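Local atomic coordinates of extrinsic protein in photosystem II (Chaetoceros gracilis, PDB entry 4K7B), a protein that binds photosystem II of a marine centric diatom as an extrinsic subunit and probably supports its oxygen-evolving activity. Residues 9-23 with 37-51. Residues are numbered along the deposited sequence; the frame is centred on the assembly and turned at random.
Sequences INRARGLYGDRIAAL and EEKNAFILFNSGAYP. With SO4 (sulfate ion), chain C.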
ATOM      1  N   ILE A   9       6.841  15.720  -3.455  1.00 14.36           N
ATOM      2  CA  ILE A   9       6.288  15.022  -2.307  1.00 12.49           C
ATOM      3  C   ILE A   9       4.831  14.666  -2.543  1.00 13.82           C
ATOM      4  O   ILE A   9       4.428  13.515  -2.357  1.00 16.13           O
ATOM      5  CB  ILE A   9       6.418  15.864  -1.022  1.00 15.40           C
ATOM      6  CG1 ILE A   9       7.885  15.985  -0.619  1.00 15.98           C
ATOM      7  CG2 ILE A   9       5.587  15.249   0.106  1.00 16.45           C
ATOM      8  CD1 ILE A   9       8.125  16.970   0.517  1.00 18.27           C
ATOM      9  N   ASN A  10       4.028  15.640  -2.961  1.00 12.11           N
ATOM     10  CA  ASN A  10       2.627  15.348  -3.250  1.00 12.85           C
ATOM     11  C   ASN A  10       2.409  14.336  -4.364  1.00 12.97           C
ATOM     12  O   ASN A  10       1.494  13.518  -4.304  1.00 14.36           O
ATOM     13  CB  ASN A  10       1.844  16.626  -3.563  1.00 15.13           C
ATOM     14  CG  ASN A  10       1.163  17.192  -2.348  1.00 16.25           C
ATOM     15  OD1 ASN A  10       1.648  17.022  -1.225  1.00 19.18           O
ATOM     16  ND2 ASN A  10       0.017  17.854  -2.554  1.00 18.30           N
ATOM     17  N   ARG A  11       3.239  14.399  -5.397  1.00 12.86           N
ATOM     18  CA  ARG A  11       3.136  13.487  -6.526  0.63 13.92           C
ATOM     19  C   ARG A  11       3.427  12.055  -6.055  1.00 12.11           C
ATOM     20  O   ARG A  11       2.702  11.115  -6.402  1.00 13.44           O
ATOM     21  CB  ARG A  11       4.128  13.922  -7.615  0.63 19.18           C
ATOM     22  CG  ARG A  11       3.690  13.669  -9.041  0.63 19.84           C
ATOM     23  CD  ARG A  11       4.647  14.312 -10.060  0.63 13.89           C
ATOM     24  NE  ARG A  11       4.274  15.683 -10.426  0.63 15.42           N
ATOM     25  CZ  ARG A  11       5.054  16.744 -10.228  0.63 18.47           C
ATOM     26  NH1 ARG A  11       6.250  16.596  -9.673  0.63 20.93           N
ATOM     27  NH2 ARG A  11       4.641  17.954 -10.584  0.63 25.82           N
ATOM     28  N   ALA A  12       4.477  11.907  -5.267  1.00 11.13           N
ATOM     29  CA  ALA A  12       4.827  10.579  -4.767  1.00 11.09           C
ATOM     30  C   ALA A  12       3.761  10.035  -3.803  1.00 10.00           C
ATOM     31  O   ALA A  12       3.337   8.874  -3.912  1.00 11.59           O
ATOM     32  CB  ALA A  12       6.195  10.607  -4.111  1.00 10.73           C
ATOM     33  N   ARG A  13       3.309  10.878  -2.880  1.00 10.10           N
ATOM     34  CA  ARG A  13       2.307  10.453  -1.913  0.57 10.10           C
ATOM     35  C   ARG A  13       1.007  10.066  -2.610  1.00 11.34           C
ATOM     36  O   ARG A  13       0.387   9.049  -2.300  1.00 14.42           O
ATOM     37  CB  ARG A  13       2.100  11.555  -0.860  0.57  9.94           C
ATOM     38  CG  ARG A  13       0.961  11.334   0.104  0.57 15.47           C
ATOM     39  CD  ARG A  13       1.043  12.329   1.277  0.57 12.63           C
ATOM     40  NE  ARG A  13       2.229  12.064   2.086  0.57 16.99           N
ATOM     41  CZ  ARG A  13       2.284  11.152   3.050  0.57 16.29           C
ATOM     42  NH1 ARG A  13       1.207  10.432   3.346  0.57 14.58           N
ATOM     43  NH2 ARG A  13       3.412  10.966   3.732  0.57 12.97           N
ATOM     44  N   GLY A  14       0.590  10.888  -3.591  1.00 11.36           N
ATOM     45  CA  GLY A  14      -0.623  10.635  -4.339  1.00 11.19           C
ATOM     46  C   GLY A  14      -0.530   9.369  -5.173  1.00 14.29           C
ATOM     47  O   GLY A  14      -1.296   8.425  -4.977  1.00 13.15           O
ATOM     48  N   LEU A  15       0.417   9.342  -6.106  1.00 12.14           N
ATOM     49  CA  LEU A  15       0.474   8.241  -7.063  1.00 11.15           C
ATOM     50  C   LEU A  15       0.841   6.914  -6.388  1.00 12.88           C
ATOM     51  O   LEU A  15       0.134   5.890  -6.555  1.00 12.04           O
ATOM     52  CB  LEU A  15       1.453   8.565  -8.189  1.00 10.84           C
ATOM     53  CG  LEU A  15       1.033   9.713  -9.108  1.00 13.56           C
ATOM     54  CD1 LEU A  15       2.166  10.049 -10.068  1.00 17.08           C
ATOM     55  CD2 LEU A  15      -0.239   9.332  -9.862  1.00 16.64           C
ATOM     56  N   TYR A  16       1.904   6.933  -5.584  1.00 11.39           N
ATOM     57  CA  TYR A  16       2.369   5.669  -5.013  1.00  9.33           C
ATOM     58  C   TYR A  16       1.507   5.282  -3.816  1.00  9.25           C
ATOM     59  O   TYR A  16       1.211   4.097  -3.617  1.00 11.31           O
ATOM     60  CB  TYR A  16       3.861   5.727  -4.669  1.00  8.48           C
ATOM     61  CG  TYR A  16       4.671   6.009  -5.905  1.00  9.09           C
ATOM     62  CD1 TYR A  16       4.617   5.139  -6.996  1.00 10.35           C
ATOM     63  CD2 TYR A  16       5.454   7.153  -6.011  1.00 10.18           C
ATOM     64  CE1 TYR A  16       5.322   5.402  -8.148  1.00 13.22           C
ATOM     65  CE2 TYR A  16       6.161   7.424  -7.163  1.00 10.93           C
ATOM     66  CZ  TYR A  16       6.093   6.542  -8.223  1.00 12.97           C
ATOM     67  OH  TYR A  16       6.795   6.794  -9.370  1.00 15.43           O
ATOM     68  N   GLY A  17       1.080   6.274  -3.032  1.00  9.96           N
ATOM     69  CA  GLY A  17       0.156   5.982  -1.963  1.00 11.62           C
ATOM     70  C   GLY A  17      -1.112   5.352  -2.509  1.00 12.50           C
ATOM     71  O   GLY A  17      -1.637   4.418  -1.902  1.00 11.59           O
ATOM     72  N   ASP A  18      -1.608   5.852  -3.643  1.00 10.96           N
ATOM     73  CA  ASP A  18      -2.825   5.272  -4.219  1.00 11.47           C
ATOM     74  C   ASP A  18      -2.575   3.849  -4.728  1.00 11.49           C
ATOM     75  O   ASP A  18      -3.442   2.974  -4.562  1.00 11.38           O
ATOM     76  CB  ASP A  18      -3.416   6.144  -5.329  1.00 10.26           C
ATOM     77  CG  ASP A  18      -4.047   7.421  -4.804  1.00 13.32           C
ATOM     78  OD1 ASP A  18      -4.175   7.588  -3.565  1.00 15.44           O
ATOM     79  OD2 ASP A  18      -4.422   8.263  -5.649  1.00 15.89           O
ATOM     80  N   ARG A  19      -1.406   3.612  -5.327  1.00 10.31           N
ATOM     81  CA  ARG A  19      -1.073   2.232  -5.722  1.00 10.54           C
ATOM     82  C   ARG A  19      -1.081   1.292  -4.516  1.00 12.17           C
ATOM     83  O   ARG A  19      -1.553   0.144  -4.593  1.00 12.05           O
ATOM     84  CB  ARG A  19       0.270   2.171  -6.457  1.00 11.10           C
ATOM     85  CG  ARG A  19       0.200   2.729  -7.871  1.00 12.00           C
ATOM     86  CD  ARG A  19       1.551   2.791  -8.586  1.00 11.45           C
ATOM     87  NE  ARG A  19       2.273   1.512  -8.569  1.00 18.50           N
ATOM     88  CZ  ARG A  19       3.474   1.319  -9.120  1.00 19.77           C
ATOM     89  NH1 ARG A  19       4.092   2.317  -9.743  1.00 20.31           N
ATOM     90  NH2 ARG A  19       4.072   0.125  -9.048  1.00 16.98           N
ATOM     91  N   ILE A  20      -0.570   1.777  -3.391  1.00  9.76           N
ATOM     92  CA  ILE A  20      -0.544   0.962  -2.183  1.00 12.18           C
ATOM     93  C   ILE A  20      -1.953   0.747  -1.603  1.00 10.91           C
ATOM     94  O   ILE A  20      -2.309  -0.368  -1.226  1.00 12.03           O
ATOM     95  CB  ILE A  20       0.431   1.563  -1.145  1.00 11.08           C
ATOM     96  CG1 ILE A  20       1.858   1.493  -1.703  1.00 11.08           C
ATOM     97  CG2 ILE A  20       0.298   0.870   0.194  1.00 13.29           C
ATOM     98  CD1 ILE A  20       2.834   2.420  -0.994  1.00 13.50           C
ATOM     99  N   ALA A  21      -2.764   1.791  -1.579  1.00 10.00           N
ATOM    100  CA  ALA A  21      -4.116   1.666  -1.061  1.00 10.37           C
ATOM    101  C   ALA A  21      -4.947   0.715  -1.911  1.00 10.39           C
ATOM    102  O   ALA A  21      -5.823   0.018  -1.393  1.00 13.66           O
ATOM    103  CB  ALA A  21      -4.781   3.041  -0.998  1.00 12.13           C
ATOM    104  N   ALA A  22      -4.671   0.694  -3.215  1.00 10.29           N
ATOM    105  CA  ALA A  22      -5.423  -0.147  -4.141  1.00 11.83           C
ATOM    106  C   ALA A  22      -5.205  -1.633  -3.881  1.00 13.43           C
ATOM    107  O   ALA A  22      -5.937  -2.464  -4.427  1.00 15.86           O
ATOM    108  CB  ALA A  22      -5.063   0.198  -5.589  1.00 14.09           C
ATOM    109  N   LEU A  23      -4.197  -1.964  -3.075  1.00 11.23           N
ATOM    110  CA  LEU A  23      -3.937  -3.361  -2.726  1.00 13.52           C
ATOM    111  C   LEU A  23      -4.930  -3.952  -1.722  1.00 13.67           C
ATOM    112  O   LEU A  23      -4.804  -5.121  -1.381  1.00 14.59           O
ATOM    113  CB  LEU A  23      -2.511  -3.539  -2.186  1.00 11.58           C
ATOM    114  CG  LEU A  23      -1.418  -3.308  -3.225  1.00 11.11           C
ATOM    115  CD1 LEU A  23      -0.048  -3.204  -2.568  1.00 13.10           C
ATOM    116  CD2 LEU A  23      -1.445  -4.415  -4.258  1.00 14.51           C
ATOM    117  N   GLU A  37       4.170  -7.289  -6.758  1.00 16.22           N
ATOM    118  CA  GLU A  37       4.204  -6.577  -8.015  1.00 18.52           C
ATOM    119  C   GLU A  37       4.167  -5.079  -7.784  1.00 21.71           C
ATOM    120  O   GLU A  37       4.536  -4.318  -8.680  1.00 27.54           O
ATOM    121  CB  GLU A  37       3.056  -7.030  -8.924  1.00 22.49           C
ATOM    122  CG  GLU A  37       3.283  -8.420  -9.481  1.00 28.41           C
ATOM    123  CD  GLU A  37       2.156  -8.898 -10.369  1.00 38.58           C
ATOM    124  OE1 GLU A  37       1.008  -8.444 -10.176  1.00 39.86           O
ATOM    125  OE2 GLU A  37       2.423  -9.728 -11.261  1.00 44.34           O
ATOM    126  N   GLU A  38       3.715  -4.644  -6.601  1.00 16.97           N
ATOM    127  CA  GLU A  38       3.838  -3.199  -6.268  1.00 15.86           C
ATOM    128  C   GLU A  38       5.077  -2.737  -5.437  1.00 13.23           C
ATOM    129  O   GLU A  38       5.100  -1.627  -4.827  1.00 14.74           O
ATOM    130  CB  GLU A  38       2.566  -2.704  -5.576  1.00 17.03           C
ATOM    131  CG  GLU A  38       1.312  -2.881  -6.396  1.00 21.14           C
ATOM    132  CD  GLU A  38       1.163  -1.866  -7.505  1.00 28.57           C
ATOM    133  OE1 GLU A  38       0.250  -2.048  -8.326  1.00 38.96           O
ATOM    134  OE2 GLU A  38       1.933  -0.887  -7.559  1.00 23.09           O
ATOM    135  N   LYS A  39       6.119  -3.574  -5.419  1.00 13.64           N
ATOM    136  CA  LYS A  39       7.350  -3.263  -4.682  0.55 13.82           C
ATOM    137  C   LYS A  39       7.842  -1.848  -4.974  1.00 13.25           C
ATOM    138  O   LYS A  39       8.259  -1.095  -4.078  1.00 12.81           O
ATOM    139  CB  LYS A  39       8.454  -4.263  -5.038  0.55 16.07           C
ATOM    140  CG  LYS A  39       8.512  -5.492  -4.152  0.55 18.72           C
ATOM    141  CD  LYS A  39       9.575  -6.479  -4.644  0.55 19.07           C
ATOM    142  CE  LYS A  39      10.906  -5.792  -4.921  0.55 19.90           C
ATOM    143  NZ  LYS A  39      11.957  -6.773  -5.355  0.55 19.63           N
ATOM    144  N   ASN A  40       7.805  -1.484  -6.255  1.00 13.66           N
ATOM    145  CA  ASN A  40       8.278  -0.161  -6.639  1.00 14.70           C
ATOM    146  C   ASN A  40       7.443   0.970  -6.050  1.00 12.40           C
ATOM    147  O   ASN A  40       7.971   2.046  -5.779  1.00 13.84           O
ATOM    148  CB  ASN A  40       8.397  -0.019  -8.156  1.00 15.86           C
ATOM    149  CG  ASN A  40       9.534  -0.847  -8.722  1.00 20.68           C
ATOM    150  OD1 ASN A  40      10.417  -1.282  -7.987  1.00 22.33           O
ATOM    151  ND2 ASN A  40       9.515  -1.076 -10.024  1.00 22.29           N
ATOM    152  N   ALA A  41       6.150   0.727  -5.842  1.00 12.53           N
ATOM    153  CA  ALA A  41       5.296   1.739  -5.230  1.00 11.99           C
ATOM    154  C   ALA A  41       5.731   1.927  -3.794  1.00 12.05           C
ATOM    155  O   ALA A  41       5.758   3.066  -3.297  1.00 10.94           O
ATOM    156  CB  ALA A  41       3.830   1.344  -5.296  1.00 12.52           C
ATOM    157  N   PHE A  42       6.079   0.832  -3.123  1.00 10.43           N
ATOM    158  CA  PHE A  42       6.618   1.011  -1.758  1.00 11.21           C
ATOM    159  C   PHE A  42       7.932   1.804  -1.748  1.00  9.83           C
ATOM    160  O   PHE A  42       8.102   2.756  -0.950  1.00 10.60           O
ATOM    161  CB  PHE A  42       6.833  -0.338  -1.064  1.00 11.24           C
ATOM    162  CG  PHE A  42       5.556  -1.033  -0.715  1.00 10.91           C
ATOM    163  CD1 PHE A  42       4.877  -0.710   0.451  1.00 12.89           C
ATOM    164  CD2 PHE A  42       5.011  -1.981  -1.569  1.00 13.85           C
ATOM    165  CE1 PHE A  42       3.690  -1.331   0.771  1.00 13.18           C
ATOM    166  CE2 PHE A  42       3.829  -2.609  -1.254  1.00 12.85           C
ATOM    167  CZ  PHE A  42       3.162  -2.280  -0.080  1.00 11.29           C
ATOM    168  N   ILE A  43       8.856   1.416  -2.622  1.00 11.21           N
ATOM    169  CA  ILE A  43      10.153   2.094  -2.676  1.00 11.24           C
ATOM    170  C   ILE A  43       9.991   3.595  -2.942  1.00 10.67           C
ATOM    171  O   ILE A  43      10.572   4.441  -2.246  1.00 12.24           O
ATOM    172  CB  ILE A  43      11.044   1.494  -3.762  1.00 12.86           C
ATOM    173  CG1 ILE A  43      11.349   0.031  -3.442  1.00 12.67           C
ATOM    174  CG2 ILE A  43      12.335   2.284  -3.881  1.00 14.61           C
ATOM    175  CD1 ILE A  43      12.022  -0.716  -4.598  1.00 13.11           C
ATOM    176  N   LEU A  44       9.177   3.914  -3.945  1.00 11.64           N
ATOM    177  CA  LEU A  44       9.058   5.285  -4.419  1.00 10.68           C
ATOM    178  C   LEU A  44       8.163   6.142  -3.521  1.00 10.72           C
ATOM    179  O   LEU A  44       8.359   7.357  -3.427  1.00 11.94           O
ATOM    180  CB  LEU A  44       8.588   5.296  -5.871  1.00 10.49           C
ATOM    181  CG  LEU A  44       9.617   4.658  -6.805  1.00 14.32           C
ATOM    182  CD1 LEU A  44       9.051   4.492  -8.204  1.00 15.08           C
ATOM    183  CD2 LEU A  44      10.907   5.452  -6.814  1.00 17.66           C
ATOM    184  N   PHE A  45       7.201   5.520  -2.837  1.00 10.32           N
ATOM    185  CA  PHE A  45       6.505   6.228  -1.771  1.00 10.69           C
ATOM    186  C   PHE A  45       7.490   6.573  -0.676  1.00 10.67           C
ATOM    187  O   PHE A  45       7.563   7.696  -0.216  1.00 12.82           O
ATOM    188  CB  PHE A  45       5.359   5.425  -1.151  1.00 10.00           C
ATOM    189  CG  PHE A  45       4.641   6.180  -0.057  1.00  9.25           C
ATOM    190  CD1 PHE A  45       3.548   6.987  -0.355  1.00 10.18           C
ATOM    191  CD2 PHE A  45       5.091   6.126   1.264  1.00 10.24           C
ATOM    192  CE1 PHE A  45       2.900   7.706   0.633  1.00 11.04           C
ATOM    193  CE2 PHE A  45       4.455   6.838   2.258  1.00 11.70           C
ATOM    194  CZ  PHE A  45       3.351   7.646   1.950  1.00 13.05           C
ATOM    195  N   ASN A  46       8.239   5.577  -0.218  1.00  9.24           N
ATOM    196  CA  ASN A  46       9.122   5.825   0.899  1.00  9.52           C
ATOM    197  C   ASN A  46      10.178   6.892   0.598  1.00 12.69           C
ATOM    198  O   ASN A  46      10.476   7.720   1.461  1.00 15.73           O
ATOM    199  CB  ASN A  46       9.797   4.519   1.348  1.00 10.61           C
ATOM    200  CG  ASN A  46       8.795   3.495   1.855  1.00 11.34           C
ATOM    201  OD1 ASN A  46       7.655   3.835   2.156  1.00 11.36           O
ATOM    202  ND2 ASN A  46       9.224   2.235   1.954  1.00 11.18           N
ATOM    203  N   SER A  47      10.733   6.887  -0.614  1.00 11.51           N
ATOM    204  CA  SER A  47      11.765   7.864  -0.983  0.56 13.73           C
ATOM    205  C   SER A  47      11.186   9.232  -1.362  1.00 13.56           C
ATOM    206  O   SER A  47      11.790  10.263  -1.071  1.00 16.68           O
ATOM    207  CB  SER A  47      12.614   7.346  -2.152  0.56 14.49           C
ATOM    208  OG  SER A  47      13.385   6.215  -1.783  0.56 16.14           O
ATOM    209  N   GLY A  48      10.045   9.226  -2.020  1.00 12.37           N
ATOM    210  CA  GLY A  48       9.448  10.460  -2.525  1.00 12.49           C
ATOM    211  C   GLY A  48       8.630  11.228  -1.515  1.00 12.52           C
ATOM    212  O   GLY A  48       8.599  12.463  -1.523  1.00 12.94           O
ATOM    213  N   ALA A  49       7.942  10.505  -0.637  1.00 11.03           N
ATOM    214  CA  ALA A  49       7.186  11.139   0.440  1.00 12.80           C
ATOM    215  C   ALA A  49       8.099  11.683   1.532  1.00 14.48           C
ATOM    216  O   ALA A  49       7.735  12.635   2.228  1.00 13.81           O
ATOM    217  CB  ALA A  49       6.174  10.162   1.048  1.00 16.28           C
ATOM    218  N   TYR A  50       9.265  11.059   1.690  1.00 15.09           N
ATOM    219  CA  TYR A  50      10.214  11.427   2.730  1.00 14.68           C
ATOM    220  C   TYR A  50      11.611  11.725   2.184  1.00 16.60           C
ATOM    221  O   TYR A  50      12.567  11.007   2.493  1.00 18.11           O
ATOM    222  CB  TYR A  50      10.296  10.316   3.795  1.00 13.75           C
ATOM    223  CG  TYR A  50       8.941   9.928   4.328  1.00 14.58           C
ATOM    224  CD1 TYR A  50       8.105  10.879   4.908  1.00 14.90           C
ATOM    225  CD2 TYR A  50       8.476   8.624   4.226  1.00 12.62           C
ATOM    226  CE1 TYR A  50       6.858  10.536   5.386  1.00 13.88           C
ATOM    227  CE2 TYR A  50       7.226   8.275   4.705  1.00 13.46           C
ATOM    228  CZ  TYR A  50       6.416   9.242   5.277  1.00 14.29           C
ATOM    229  OH  TYR A  50       5.170   8.909   5.760  1.00 15.85           O
ATOM    230  N   PRO A  51      11.742  12.795   1.383  1.00 15.81           N
ATOM    231  CA  PRO A  51      13.030  13.138   0.776  1.00 19.06           C
ATOM    232  C   PRO A  51      14.093  13.577   1.780  1.00 18.16           C
ATOM    233  O   PRO A  51      15.287  13.454   1.500  1.00 22.27           O
ATOM    234  CB  PRO A  51      12.672  14.312  -0.141  1.00 21.63           C
ATOM    235  CG  PRO A  51      11.446  14.909   0.481  1.00 19.56           C
ATOM    236  CD  PRO A  51      10.676  13.710   0.939  1.00 16.56           C
TER
HETATM  237  S   SO4 C 202       6.524   0.308 -11.909  1.00 36.94           S
HETATM  238  O1  SO4 C 202       5.989   1.672 -11.801  1.00 29.96           O
HETATM  239  O2  SO4 C 202       5.879  -0.392 -13.019  1.00 39.24           O
HETATM  240  O3  SO4 C 202       7.966   0.397 -12.153  1.00 40.72           O
HETATM  241  O4  SO4 C 202       6.281  -0.449 -10.677  1.00 27.70           O
HETATM  242  O   HOH W   1       5.223  13.071   3.220  1.00 18.37           O
HETATM  243  O   HOH W   2      -1.862  -1.037  -7.020  1.00 17.93           O
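Tyr16 and Phe45 centre the packing of helices 6-21 and 39-49, two antiparallel members of the helical bundle of this PsbQ-like protein; the axes of 9-21 and 39-49 run at 156° and come within 8.0 Å. Small residues permit that closeness: Ala12 CB rests directly on Gly48 CA, at 3.6 Å. Phe45 is a knob in a hole formed by Ala12, Arg13, Gly17 and Ile20. A trans first torsion turns the Phe45 ring along Gly17, where no side chain intervenes, and CZ ends over one face of the Arg13 guanidinium in the conformer given, one of two.

Two CH-pi contacts add to the packing. Leu44 CB stands 3.6 Å from the centroid of the Tyr16 ring, 15° off its normal, and Ile20 CG1 lies over the centre of the Phe42 ring, 4.2 Å from its centroid. Phe42 also touches Ile67 of helix 54-73.

Among the polar contacts, Arg13 NH2 in that same conformer gives Tyr50 OH a weak bond, while water 1 links NH2 to Ala49 O; Asn90 binds both Arg13 NH1 and Tyr50 OH. At the other end, Arg19 grips one oxygen side-on, Glu38 OE2 accepting from NE at 2.6 Å and from NH2 at 2.8 Å in a salt bridge. Ala41 CB covers one guanidinium face. A sulfate, probably from crystallisation, joins Arg19 to Asn40, its O4 accepting from Arg19 NH2 at 2.8 Å with an N-H...O angle of 161°.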